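Local coordinates for protein trehalose monomycolate exporter MmpL3 (Mycobacterium tuberculosis, PDB 7NVH) that exports trehalose monomycolate, a carrier of mycolic acids for the mycobacterial cell envelope, across the inner membrane, probably powered by protons as in other RND transporters, at residues 454-459 and 535-540; 253-258 and 675-680; 69-74 and 159-164; 579-584 and 731-736. All coordinates share one frame; numbering follows the deposited sequence. Where two conformers were deposited one is given.

Contact 1 of 4, residues 454-459 and 535-540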
loop_
_atom_site.group_PDB
_atom_site.type_symbol
_atom_site.label_atom_id
_atom_site.label_comp_id
_atom_site.label_asym_id
_atom_site.label_seq_id
_atom_site.Cartn_x
_atom_site.Cartn_y
_atom_site.Cartn_z
ATOM N N LEU A 454 -23.919 7.523 19.273
ATOM C CA LEU A 454 -23.623 7.543 20.700
ATOM C C LEU A 454 -24.098 6.230 21.300
ATOM O O LEU A 454 -25.283 5.898 21.203
ATOM C CB LEU A 454 -24.310 8.715 21.396
ATOM C CG LEU A 454 -24.175 10.109 20.794
ATOM C CD1 LEU A 454 -25.217 11.029 21.401
ATOM C CD2 LEU A 454 -22.782 10.656 21.024
ATOM N N VAL A 455 -23.190 5.498 21.930
ATOM C CA VAL A 455 -23.492 4.193 22.504
ATOM C C VAL A 455 -23.602 4.356 24.013
ATOM O O VAL A 455 -22.593 4.465 24.713
ATOM C CB VAL A 455 -22.431 3.155 22.127
ATOM C CG1 VAL A 455 -22.845 1.784 22.612
ATOM C CG2 VAL A 455 -22.231 3.142 20.630
ATOM N N ILE A 456 -24.831 4.357 24.513
ATOM C CA ILE A 456 -25.121 4.500 25.933
ATOM C C ILE A 456 -25.054 3.121 26.566
ATOM O O ILE A 456 -25.642 2.166 26.046
ATOM C CB ILE A 456 -26.501 5.142 26.143
ATOM C CG1 ILE A 456 -26.518 6.551 25.556
ATOM C CG2 ILE A 456 -26.869 5.168 27.611
ATOM C CD1 ILE A 456 -27.902 7.059 25.250
ATOM N N GLN A 457 -24.340 3.004 27.685
ATOM C CA GLN A 457 -24.018 1.700 28.250
ATOM C C GLN A 457 -23.792 1.820 29.747
ATOM O O GLN A 457 -22.785 2.388 30.176
ATOM C CB GLN A 457 -22.774 1.125 27.572
ATOM C CG GLN A 457 -22.410 -0.273 27.995
ATOM C CD GLN A 457 -21.213 -0.788 27.238
ATOM O OE1 GLN A 457 -20.627 -0.073 26.428
ATOM N NE2 GLN A 457 -20.842 -2.036 27.491
ATOM N N THR A 458 -24.715 1.280 30.538
ATOM C CA THR A 458 -24.545 1.273 31.984
ATOM C C THR A 458 -23.360 0.406 32.380
ATOM O O THR A 458 -23.117 -0.651 31.792
ATOM C CB THR A 458 -25.801 0.755 32.678
ATOM O OG1 THR A 458 -26.285 -0.401 31.987
ATOM C CG2 THR A 458 -26.878 1.815 32.700
ATOM N N SER A 459 -22.621 0.857 33.394
ATOM C CA SER A 459 -21.506 0.074 33.911
ATOM C C SER A 459 -21.967 -1.099 34.767
ATOM O O SER A 459 -21.179 -2.016 35.018
ATOM C CB SER A 459 -20.570 0.977 34.713
ATOM O OG SER A 459 -21.250 1.560 35.811
ATOM N N LYS A 535 -25.027 9.522 35.690
ATOM C CA LYS A 535 -24.617 8.892 36.942
ATOM C C LYS A 535 -23.642 7.739 36.753
ATOM O O LYS A 535 -22.593 7.692 37.401
ATOM C CB LYS A 535 -25.839 8.403 37.717
ATOM C CG LYS A 535 -25.484 7.857 39.081
ATOM C CD LYS A 535 -24.797 8.920 39.917
ATOM C CE LYS A 535 -24.485 8.411 41.307
ATOM N NZ LYS A 535 -23.736 9.414 42.108
ATOM N N GLY A 536 -23.983 6.800 35.877
ATOM C CA GLY A 536 -23.165 5.623 35.688
ATOM C C GLY A 536 -22.981 5.280 34.229
ATOM O O GLY A 536 -22.221 4.372 33.882
ATOM N N ILE A 537 -23.687 6.009 33.365
ATOM C CA ILE A 537 -23.554 5.809 31.932
ATOM C C ILE A 537 -22.110 6.029 31.499
ATOM O O ILE A 537 -21.372 6.831 32.086
ATOM C CB ILE A 537 -24.509 6.761 31.194
ATOM C CG1 ILE A 537 -25.946 6.497 31.627
ATOM C CG2 ILE A 537 -24.375 6.618 29.692
ATOM C CD1 ILE A 537 -26.405 5.100 31.313
ATOM N N THR A 538 -21.689 5.282 30.482
ATOM C CA THR A 538 -20.423 5.518 29.796
ATOM C C THR A 538 -20.723 5.581 28.307
ATOM O O THR A 538 -21.029 4.556 27.691
ATOM C CB THR A 538 -19.404 4.423 30.102
ATOM O OG1 THR A 538 -19.904 3.162 29.645
ATOM C CG2 THR A 538 -19.136 4.344 31.597
ATOM N N VAL A 539 -20.628 6.772 27.728
ATOM C CA VAL A 539 -20.999 6.987 26.336
ATOM C C VAL A 539 -19.776 6.779 25.455
ATOM O O VAL A 539 -18.743 7.430 25.646
ATOM C CB VAL A 539 -21.590 8.387 26.130
ATOM C CG1 VAL A 539 -22.174 8.511 24.739
ATOM C CG2 VAL A 539 -22.644 8.671 27.177
ATOM N N LEU A 540 -19.890 5.870 24.495
ATOM C CA LEU A 540 -18.896 5.693 23.447
ATOM C C LEU A 540 -19.433 6.315 22.168
ATOM O O LEU A 540 -20.601 6.114 21.822
ATOM C CB LEU A 540 -18.587 4.215 23.217
ATOM C CG LEU A 540 -17.836 3.451 24.303
ATOM C CD1 LEU A 540 -17.922 1.962 24.042
ATOM C CD2 LEU A 540 -16.393 3.892 24.354
#
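Ile456 and Ile537 meet obliquely, branch against branch. In both, CG1 stands anti to the carbonyl carbon and CG2 anti to the backbone N, and the CG2 methyls touch at 3.6 Å. Beyond them CD1 of Ile537, with chi1 and chi2 both near -60°, folds back to lie 3.6 Å from CG2 of Thr458, again crossing at a slant. The hydroxyl of that threonine is bonded elsewhere, to the carbonyl of Gln462. Further along the same face, CB of Leu454 rests 4.0 Å from CG1 of Val539, and helix 466-476 covers this row through Ala476, Ile472 and Gln468. The backbones run antiparallel, as expected where the chain leads into the edge strand 540-543 beside the first strand of a ferredoxin-like porter subdomain in RND transporters. Val455 and Leu540 form a hydrogen-bonded pair: Val455 N reaches Leu540 O at 2.7 Å, nearly along the C=O axis, and Leu540 N returns to Val455 O at 3.1 Å. Their CB atoms stand 4.1 Å apart on the opposite face, which helix 49-61 covers. There the extended Gln457 chain, CG anti to the backbone N, lies alongside Leu540 and points the same way. Where the pairing loosens, Gln457 O is gripped twice by Thr538: OG1 donates in the carbonyl plane at 3.0 Å, while N, above that plane, donates at 3.1 Å. The crowded chi1 of Thr538 (61°) brings its hydroxyl there.

Contact 2 of 4, residues 253-258 and 675-680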
loop_
_atom_site.group_PDB
_atom_site.type_symbol
_atom_site.label_atom_id
_atom_site.label_comp_id
_atom_site.label_asym_id
_atom_site.label_seq_id
_atom_site.Cartn_x
_atom_site.Cartn_y
_atom_site.Cartn_z
ATOM N N GLY A 253 19.062 -8.958 -8.676
ATOM C CA GLY A 253 19.600 -9.815 -9.715
ATOM C C GLY A 253 20.421 -9.044 -10.727
ATOM O O GLY A 253 21.467 -9.514 -11.172
ATOM N N LEU A 254 19.960 -7.850 -11.100
ATOM C CA LEU A 254 20.734 -6.991 -11.988
ATOM C C LEU A 254 22.123 -6.735 -11.430
ATOM O O LEU A 254 23.130 -6.955 -12.110
ATOM C CB LEU A 254 19.998 -5.670 -12.198
ATOM C CG LEU A 254 20.375 -4.820 -13.409
ATOM C CD1 LEU A 254 20.079 -5.537 -14.701
ATOM C CD2 LEU A 254 19.637 -3.499 -13.350
ATOM N N PHE A 255 22.193 -6.278 -10.180
ATOM C CA PHE A 255 23.484 -5.935 -9.596
ATOM C C PHE A 255 24.387 -7.154 -9.487
ATOM O O PHE A 255 25.572 -7.088 -9.833
ATOM C CB PHE A 255 23.294 -5.276 -8.232
ATOM C CG PHE A 255 22.953 -3.819 -8.311
ATOM C CD1 PHE A 255 23.953 -2.864 -8.316
ATOM C CD2 PHE A 255 21.638 -3.403 -8.396
ATOM C CE1 PHE A 255 23.647 -1.523 -8.395
ATOM C CE2 PHE A 255 21.325 -2.064 -8.477
ATOM C CZ PHE A 255 22.329 -1.122 -8.476
ATOM N N ILE A 256 23.845 -8.287 -9.038
ATOM C CA ILE A 256 24.695 -9.454 -8.825
ATOM C C ILE A 256 25.162 -10.043 -10.151
ATOM O O ILE A 256 26.332 -10.420 -10.295
ATOM C CB ILE A 256 23.967 -10.486 -7.949
ATOM C CG1 ILE A 256 23.878 -9.951 -6.523
ATOM C CG2 ILE A 256 24.695 -11.813 -7.968
ATOM C CD1 ILE A 256 23.064 -10.792 -5.604
ATOM N N VAL A 257 24.275 -10.126 -11.144
ATOM C CA VAL A 257 24.668 -10.650 -12.447
ATOM C C VAL A 257 25.685 -9.730 -13.108
ATOM O O VAL A 257 26.659 -10.194 -13.714
ATOM C CB VAL A 257 23.429 -10.860 -13.333
ATOM C CG1 VAL A 257 23.837 -11.091 -14.773
ATOM C CG2 VAL A 257 22.611 -12.030 -12.825
ATOM N N SER A 258 25.481 -8.414 -13.009
ATOM C CA SER A 258 26.439 -7.480 -13.582
ATOM C C SER A 258 27.792 -7.595 -12.901
ATOM O O SER A 258 28.832 -7.543 -13.563
ATOM C CB SER A 258 25.906 -6.054 -13.475
ATOM O OG SER A 258 26.048 -5.562 -12.157
ATOM N N THR A 675 20.994 2.994 -13.522
ATOM C CA THR A 675 20.020 3.494 -14.487
ATOM C C THR A 675 19.064 2.391 -14.922
ATOM O O THR A 675 17.847 2.602 -14.990
ATOM C CB THR A 675 20.738 4.088 -15.698
ATOM O OG1 THR A 675 21.405 5.296 -15.312
ATOM C CG2 THR A 675 19.752 4.397 -16.809
ATOM N N ALA A 676 19.596 1.203 -15.209
ATOM C CA ALA A 676 18.747 0.091 -15.621
ATOM C C ALA A 676 17.811 -0.338 -14.499
ATOM O O ALA A 676 16.641 -0.648 -14.744
ATOM C CB ALA A 676 19.608 -1.083 -16.082
ATOM N N ALA A 677 18.308 -0.373 -13.261
ATOM C CA ALA A 677 17.456 -0.745 -12.135
ATOM C C ALA A 677 16.342 0.271 -11.927
ATOM O O ALA A 677 15.189 -0.098 -11.664
ATOM C CB ALA A 677 18.297 -0.888 -10.868
ATOM N N ALA A 678 16.668 1.559 -12.042
ATOM C CA ALA A 678 15.652 2.596 -11.925
ATOM C C ALA A 678 14.612 2.466 -13.026
ATOM O O ALA A 678 13.414 2.608 -12.770
ATOM C CB ALA A 678 16.301 3.976 -11.961
ATOM N N LEU A 679 15.048 2.192 -14.258
ATOM C CA LEU A 679 14.095 1.996 -15.344
ATOM C C LEU A 679 13.209 0.786 -15.091
ATOM O O LEU A 679 12.008 0.819 -15.375
ATOM C CB LEU A 679 14.829 1.846 -16.675
ATOM C CG LEU A 679 15.492 3.103 -17.229
ATOM C CD1 LEU A 679 16.303 2.773 -18.469
ATOM C CD2 LEU A 679 14.444 4.154 -17.538
ATOM N N ILE A 680 13.783 -0.294 -14.561
ATOM C CA ILE A 680 13.009 -1.505 -14.310
ATOM C C ILE A 680 11.925 -1.239 -13.275
ATOM O O ILE A 680 10.752 -1.588 -13.468
ATOM C CB ILE A 680 13.939 -2.651 -13.874
ATOM C CG1 ILE A 680 14.573 -3.308 -15.100
ATOM C CG2 ILE A 680 13.182 -3.673 -13.046
ATOM C CD1 ILE A 680 15.571 -4.386 -14.762
#
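Within the transmembrane helix bundle of this RND-type transporter, helix 248-265 runs nearly antiparallel to helix 671-689, the short segments crossing at 153° with their axes 10.4 Å apart. Leu254 carries most of the contact. Its CG lies anti to the backbone N (chi1 -161°), so the side chain reaches straight across, and the CD2 methyl does the touching: it stands 3.6 Å from Ala676 CB, 3.8 Å from Ala677 CB and 3.4 Å from the backbone N of Ala677. The two alanines thus offer a low surface on which one branch of the leucine rests, with CD1 of Ile680 bordering it more loosely at 4.4 Å. Because one helix falls in the N-terminal MMPL family region and the other in the C-terminal one, the contact joins the two halves of the membrane domain. Phe255 starts off to the side but brings CE2 obliquely to 4.0 Å from Ala677 CB, and its ring also stacks with that of Phe644. Ala677 and Ile680 additionally touch Asp251, one turn before Phe255, an acidic residue inside the membrane that probably takes part in proton transfer, as in related transporters. Leu196 and Phe200 of helix 176-200 also pack against Leu254.

Contact 3 of 4, residues 69-74 and 159-164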
loop_
_atom_site.group_PDB
_atom_site.type_symbol
_atom_site.label_atom_id
_atom_site.label_comp_id
_atom_site.label_asym_id
_atom_site.label_seq_id
_atom_site.Cartn_x
_atom_site.Cartn_y
_atom_site.Cartn_z
ATOM N N ILE A 69 -26.954 -4.015 -1.120
ATOM C CA ILE A 69 -27.264 -3.960 -2.542
ATOM C C ILE A 69 -28.501 -3.098 -2.726
ATOM O O ILE A 69 -29.512 -3.309 -2.050
ATOM C CB ILE A 69 -27.511 -5.357 -3.143
ATOM C CG1 ILE A 69 -26.302 -6.267 -2.946
ATOM C CG2 ILE A 69 -27.849 -5.251 -4.616
ATOM C CD1 ILE A 69 -26.552 -7.686 -3.375
ATOM N N VAL A 70 -28.424 -2.130 -3.632
ATOM C CA VAL A 70 -29.595 -1.421 -4.127
ATOM C C VAL A 70 -29.617 -1.569 -5.641
ATOM O O VAL A 70 -28.617 -1.297 -6.312
ATOM C CB VAL A 70 -29.608 0.059 -3.695
ATOM C CG1 VAL A 70 -29.794 0.160 -2.195
ATOM C CG2 VAL A 70 -28.331 0.758 -4.099
ATOM N N ALA A 71 -30.740 -2.035 -6.168
ATOM C CA ALA A 71 -30.883 -2.332 -7.588
ATOM C C ALA A 71 -31.898 -1.363 -8.173
ATOM O O ALA A 71 -33.082 -1.421 -7.836
ATOM C CB ALA A 71 -31.313 -3.780 -7.799
ATOM N N ILE A 72 -31.436 -0.491 -9.060
ATOM C CA ILE A 72 -32.255 0.591 -9.589
ATOM C C ILE A 72 -32.973 0.097 -10.836
ATOM O O ILE A 72 -32.334 -0.306 -11.813
ATOM C CB ILE A 72 -31.402 1.824 -9.904
ATOM C CG1 ILE A 72 -30.763 2.368 -8.631
ATOM C CG2 ILE A 72 -32.252 2.894 -10.544
ATOM C CD1 ILE A 72 -29.715 3.411 -8.897
ATOM N N PHE A 73 -34.298 0.137 -10.810
ATOM C CA PHE A 73 -35.117 -0.309 -11.924
ATOM C C PHE A 73 -35.695 0.891 -12.661
ATOM O O PHE A 73 -36.044 1.901 -12.045
ATOM C CB PHE A 73 -36.236 -1.225 -11.434
ATOM C CG PHE A 73 -35.747 -2.550 -10.938
ATOM C CD1 PHE A 73 -35.509 -2.753 -9.594
ATOM C CD2 PHE A 73 -35.510 -3.586 -11.818
ATOM C CE1 PHE A 73 -35.053 -3.968 -9.137
ATOM C CE2 PHE A 73 -35.054 -4.802 -11.367
ATOM C CZ PHE A 73 -34.824 -4.993 -10.025
ATOM N N GLN A 74 -35.789 0.777 -13.981
ATOM C CA GLN A 74 -36.215 1.869 -14.839
ATOM C C GLN A 74 -37.489 1.485 -15.579
ATOM O O GLN A 74 -37.689 0.324 -15.941
ATOM C CB GLN A 74 -35.105 2.241 -15.832
ATOM C CG GLN A 74 -35.519 3.215 -16.920
ATOM C CD GLN A 74 -34.352 4.002 -17.471
ATOM O OE1 GLN A 74 -33.193 3.682 -17.208
ATOM N NE2 GLN A 74 -34.651 5.042 -18.238
ATOM N N GLY A 159 -31.076 -7.299 -17.998
ATOM C CA GLY A 159 -29.858 -6.526 -18.062
ATOM C C GLY A 159 -30.040 -5.044 -17.847
ATOM O O GLY A 159 -29.042 -4.313 -17.816
ATOM N N THR A 160 -31.278 -4.576 -17.693
ATOM C CA THR A 160 -31.534 -3.153 -17.510
ATOM C C THR A 160 -31.184 -2.682 -16.106
ATOM O O THR A 160 -30.848 -1.509 -15.918
ATOM C CB THR A 160 -33.001 -2.848 -17.816
ATOM O OG1 THR A 160 -33.370 -3.466 -19.053
ATOM C CG2 THR A 160 -33.227 -1.350 -17.930
ATOM N N VAL A 161 -31.246 -3.576 -15.118
ATOM C CA VAL A 161 -31.052 -3.172 -13.733
ATOM C C VAL A 161 -29.636 -2.642 -13.522
ATOM O O VAL A 161 -28.682 -3.054 -14.193
ATOM C CB VAL A 161 -31.351 -4.349 -12.787
ATOM C CG1 VAL A 161 -30.213 -5.353 -12.797
ATOM C CG2 VAL A 161 -31.607 -3.850 -11.385
ATOM N N LYS A 162 -29.507 -1.693 -12.597
ATOM C CA LYS A 162 -28.224 -1.108 -12.236
ATOM C C LYS A 162 -27.982 -1.342 -10.754
ATOM O O LYS A 162 -28.783 -0.917 -9.916
ATOM C CB LYS A 162 -28.182 0.386 -12.558
ATOM C CG LYS A 162 -29.282 0.848 -13.490
ATOM C CD LYS A 162 -28.768 1.871 -14.487
ATOM C CE LYS A 162 -29.666 1.939 -15.709
ATOM N NZ LYS A 162 -29.107 1.164 -16.849
ATOM N N LEU A 163 -26.881 -2.010 -10.434
ATOM C CA LEU A 163 -26.569 -2.353 -9.058
ATOM C C LEU A 163 -25.671 -1.300 -8.427
ATOM O O LEU A 163 -24.739 -0.796 -9.058
ATOM C CB LEU A 163 -25.897 -3.723 -8.986
ATOM C CG LEU A 163 -26.465 -4.789 -9.921
ATOM C CD1 LEU A 163 -25.629 -6.052 -9.847
ATOM C CD2 LEU A 163 -27.912 -5.082 -9.579
ATOM N N ALA A 164 -25.964 -0.975 -7.173
ATOM C CA ALA A 164 -25.161 -0.047 -6.395
ATOM C C ALA A 164 -25.234 -0.470 -4.939
ATOM O O ALA A 164 -25.972 -1.387 -4.575
ATOM C CB ALA A 164 -25.636 1.396 -6.574
#
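The carbonyl oxygen of Ala164 is gripped twice by segment 69-74: Val70 N donates a hydrogen bond of 2.7 Å that is almost perfectly straight (178° at the hydrogen), and the CA-H of Ile69 adds a weaker contact. The amide meets this oxygen from above the carbonyl plane. In return Ala164 N bonds to Val70 O at 2.8 Å, nearly along the C=O axis, which completes a hydrogen-bonded antiparallel pair. Two residues on, Ile72 N binds Lys162 O at 2.8 Å in the carbonyl plane, and Lys162 N reaches a lone pair of Ile72 O, so that four bonds zip the strands together. Between these pairs sit Ala71 and Leu163, a non-hydrogen-bonded pair. On their face Val161 does most of the packing. With CG1 in the crowded position (chi1 76°), CG2 stands anti to the backbone N and lies 3.6 Å from Ala71 CB and over one face of the Phe73 ring, 3.8 Å from the centroid and 20° off the normal, a CH-pi contact. Helix 84-94 also packs on that phenylalanine, through Trp86, Val90 and Leu94. On the opposite face CG2 of Val70 meets CB of Ala164 at 3.7 Å, and Phe440 touches both Val70 and Ile72. The Lys162 chain bends at chi2 and chi4 and gives a weak bond to the carbonyl of Thr160, two residues back. With helices behind and strand 127-131 on the other side of 70-74, this is the first-and-last strand pairing of a ferredoxin-like porter subdomain, and the side chain of Val70 lies about 4 Å from the bound detergent.

Contact 4 of 4, residues 579-584 and 731-736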
loop_
_atom_site.group_PDB
_atom_site.type_symbol
_atom_site.label_atom_id
_atom_site.label_comp_id
_atom_site.label_asym_id
_atom_site.label_seq_id
_atom_site.Cartn_x
_atom_site.Cartn_y
_atom_site.Cartn_z
ATOM N N GLY A 579 31.747 1.560 6.342
ATOM C CA GLY A 579 32.507 1.677 7.569
ATOM C C GLY A 579 32.869 3.110 7.899
ATOM O O GLY A 579 34.045 3.444 8.063
ATOM N N SER A 580 31.853 3.962 8.003
ATOM C CA SER A 580 32.034 5.377 8.291
ATOM C C SER A 580 30.768 5.899 8.951
ATOM O O SER A 580 29.698 5.298 8.847
ATOM C CB SER A 580 32.353 6.172 7.025
ATOM O OG SER A 580 31.175 6.428 6.284
ATOM N N VAL A 581 30.907 7.031 9.635
ATOM C CA VAL A 581 29.793 7.626 10.365
ATOM C C VAL A 581 29.112 8.721 9.555
ATOM O O VAL A 581 27.890 8.872 9.610
ATOM C CB VAL A 581 30.293 8.156 11.722
ATOM C CG1 VAL A 581 29.188 8.899 12.448
ATOM C CG2 VAL A 581 30.809 7.013 12.571
ATOM N N VAL A 582 29.887 9.494 8.795
ATOM C CA VAL A 582 29.333 10.642 8.084
ATOM C C VAL A 582 28.410 10.193 6.960
ATOM O O VAL A 582 27.370 10.815 6.706
ATOM C CB VAL A 582 30.474 11.531 7.564
ATOM C CG1 VAL A 582 29.920 12.828 7.013
ATOM C CG2 VAL A 582 31.470 11.801 8.675
ATOM N N LEU A 583 28.779 9.124 6.258
ATOM C CA LEU A 583 27.961 8.654 5.144
ATOM C C LEU A 583 26.549 8.254 5.555
ATOM O O LEU A 583 25.612 8.557 4.794
ATOM C CB LEU A 583 28.675 7.502 4.427
ATOM C CG LEU A 583 29.861 7.893 3.548
ATOM C CD1 LEU A 583 30.569 6.655 3.031
ATOM C CD2 LEU A 583 29.400 8.769 2.398
ATOM N N PRO A 584 26.318 7.550 6.672
ATOM C CA PRO A 584 24.925 7.318 7.088
ATOM C C PRO A 584 24.127 8.595 7.271
ATOM O O PRO A 584 22.966 8.656 6.854
ATOM C CB PRO A 584 25.070 6.557 8.411
ATOM C CG PRO A 584 26.405 5.961 8.388
ATOM C CD PRO A 584 27.259 6.677 7.394
ATOM N N TRP A 731 34.972 9.202 5.021
ATOM C CA TRP A 731 35.382 7.830 5.276
ATOM C C TRP A 731 35.763 7.617 6.736
ATOM O O TRP A 731 36.482 6.671 7.065
ATOM C CB TRP A 731 36.552 7.466 4.369
ATOM C CG TRP A 731 36.365 7.925 2.963
ATOM C CD1 TRP A 731 37.056 8.913 2.333
ATOM C CD2 TRP A 731 35.409 7.438 2.017
ATOM N NE1 TRP A 731 36.603 9.064 1.048
ATOM C CE2 TRP A 731 35.588 8.170 0.831
ATOM C CE3 TRP A 731 34.423 6.451 2.056
ATOM C CZ2 TRP A 731 34.821 7.946 -0.305
ATOM C CZ3 TRP A 731 33.662 6.233 0.930
ATOM C CH2 TRP A 731 33.864 6.975 -0.235
ATOM N N TRP A 732 35.289 8.486 7.621
ATOM C CA TRP A 732 35.740 8.524 9.004
ATOM C C TRP A 732 34.751 7.788 9.894
ATOM O O TRP A 732 33.564 8.127 9.923
ATOM C CB TRP A 732 35.910 9.963 9.484
ATOM C CG TRP A 732 36.372 10.050 10.894
ATOM C CD1 TRP A 732 37.656 9.981 11.339
ATOM C CD2 TRP A 732 35.550 10.209 12.054
ATOM N NE1 TRP A 732 37.688 10.094 12.706
ATOM C CE2 TRP A 732 36.407 10.234 13.170
ATOM C CE3 TRP A 732 34.174 10.333 12.258
ATOM C CZ2 TRP A 732 35.932 10.377 14.471
ATOM C CZ3 TRP A 732 33.705 10.476 13.550
ATOM C CH2 TRP A 732 34.582 10.499 14.640
ATOM N N ALA A 733 35.246 6.782 10.612
ATOM C CA ALA A 733 34.545 6.133 11.701
ATOM C C ALA A 733 35.555 5.977 12.828
ATOM O O ALA A 733 36.741 5.732 12.561
ATOM C CB ALA A 733 33.979 4.762 11.309
ATOM N N PRO A 734 35.130 6.118 14.083
ATOM C CA PRO A 734 36.072 5.982 15.196
ATOM C C PRO A 734 36.704 4.599 15.215
ATOM O O PRO A 734 36.238 3.661 14.565
ATOM C CB PRO A 734 35.199 6.212 16.433
ATOM C CG PRO A 734 34.037 6.983 15.932
ATOM C CD PRO A 734 33.784 6.485 14.546
ATOM N N ARG A 735 37.797 4.483 15.968
ATOM C CA ARG A 735 38.493 3.204 16.028
ATOM C C ARG A 735 37.634 2.146 16.705
ATOM O O ARG A 735 37.612 0.989 16.271
ATOM C CB ARG A 735 39.833 3.357 16.742
ATOM C CG ARG A 735 40.788 2.210 16.464
ATOM C CD ARG A 735 42.175 2.486 17.004
ATOM N NE ARG A 735 42.903 3.433 16.167
ATOM C CZ ARG A 735 44.094 3.936 16.474
ATOM N NH1 ARG A 735 44.692 3.578 17.602
ATOM N NH2 ARG A 735 44.686 4.793 15.655
ATOM N N TRP A 736 36.918 2.518 17.768
ATOM C CA TRP A 736 36.029 1.555 18.409
ATOM C C TRP A 736 34.888 1.153 17.486
ATOM O O TRP A 736 34.423 0.011 17.543
ATOM C CB TRP A 736 35.490 2.109 19.730
ATOM C CG TRP A 736 34.644 3.341 19.609
ATOM C CD1 TRP A 736 35.040 4.626 19.825
ATOM C CD2 TRP A 736 33.248 3.401 19.288
ATOM N NE1 TRP A 736 33.987 5.486 19.639
ATOM C CE2 TRP A 736 32.875 4.758 19.309
ATOM C CE3 TRP A 736 32.282 2.442 18.977
ATOM C CZ2 TRP A 736 31.579 5.179 19.029
ATOM C CZ3 TRP A 736 30.998 2.861 18.698
ATOM C CH2 TRP A 736 30.657 4.218 18.726
#
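The dense part of this contact lies where the loop before helix 582-607 crosses the loop after helix 694-726. Here the amide of Val581 donates a nearly straight hydrogen bond (170°) to Trp732 O at 2.9 Å, approaching from above the carbonyl plane. Ala733 turns its methyl group into the first loop, with CB 3.6 Å from Ser580 CA and 3.5 Å from Gly579 O. Ser580 is pinned as well, because its OG bonds to the carbonyl of Cys730. Deeper in, CD1 of Leu583 crosses obliquely against the benzene part of the Trp731 indole, 3.8 Å from CZ3, and helix 624-654 packs round both residues through Val646, Met649 and Val650. Towards the surface the fit slackens. The CG2 methyl of Val581, beside its backbone N, still meets Pro734 CD at 3.6 Å, the two side chains crossing at about a right angle, but the exposed Trp732 ring comes no nearer than 4.5 Å, from CE3 to Val581 CB. Pro734 occupies the N-cap position of helix 735-744. One backbone hydrogen bond links the segments, Ser580 adds a polar tie to Cys730, and the rest is apolar, consistent with a junction joining helix 582-607 to the chain entering helix 735-744.

Overall arrangement
Contacts 1 and 3 belong to equivalent places in the two porter subdomains, each joining the first strand of a ferredoxin-like sheet to the last strand or, in contact 1, its lead-in; their centres are 41 Å apart and the bound detergent lies nearer to contact 3. Both depend on backbone hydrogen bonds, but contact 3 is buried and fully zipped, whereas contact 1 is partly buried and frays into a loop. Contacts 2 and 4 lie in the membrane part, their centres 28 Å apart. Contact 2 is buried and apolar between helices of the two family regions; contact 4, partly buried at a bundle end, adds one backbone bond and stays within the second family region.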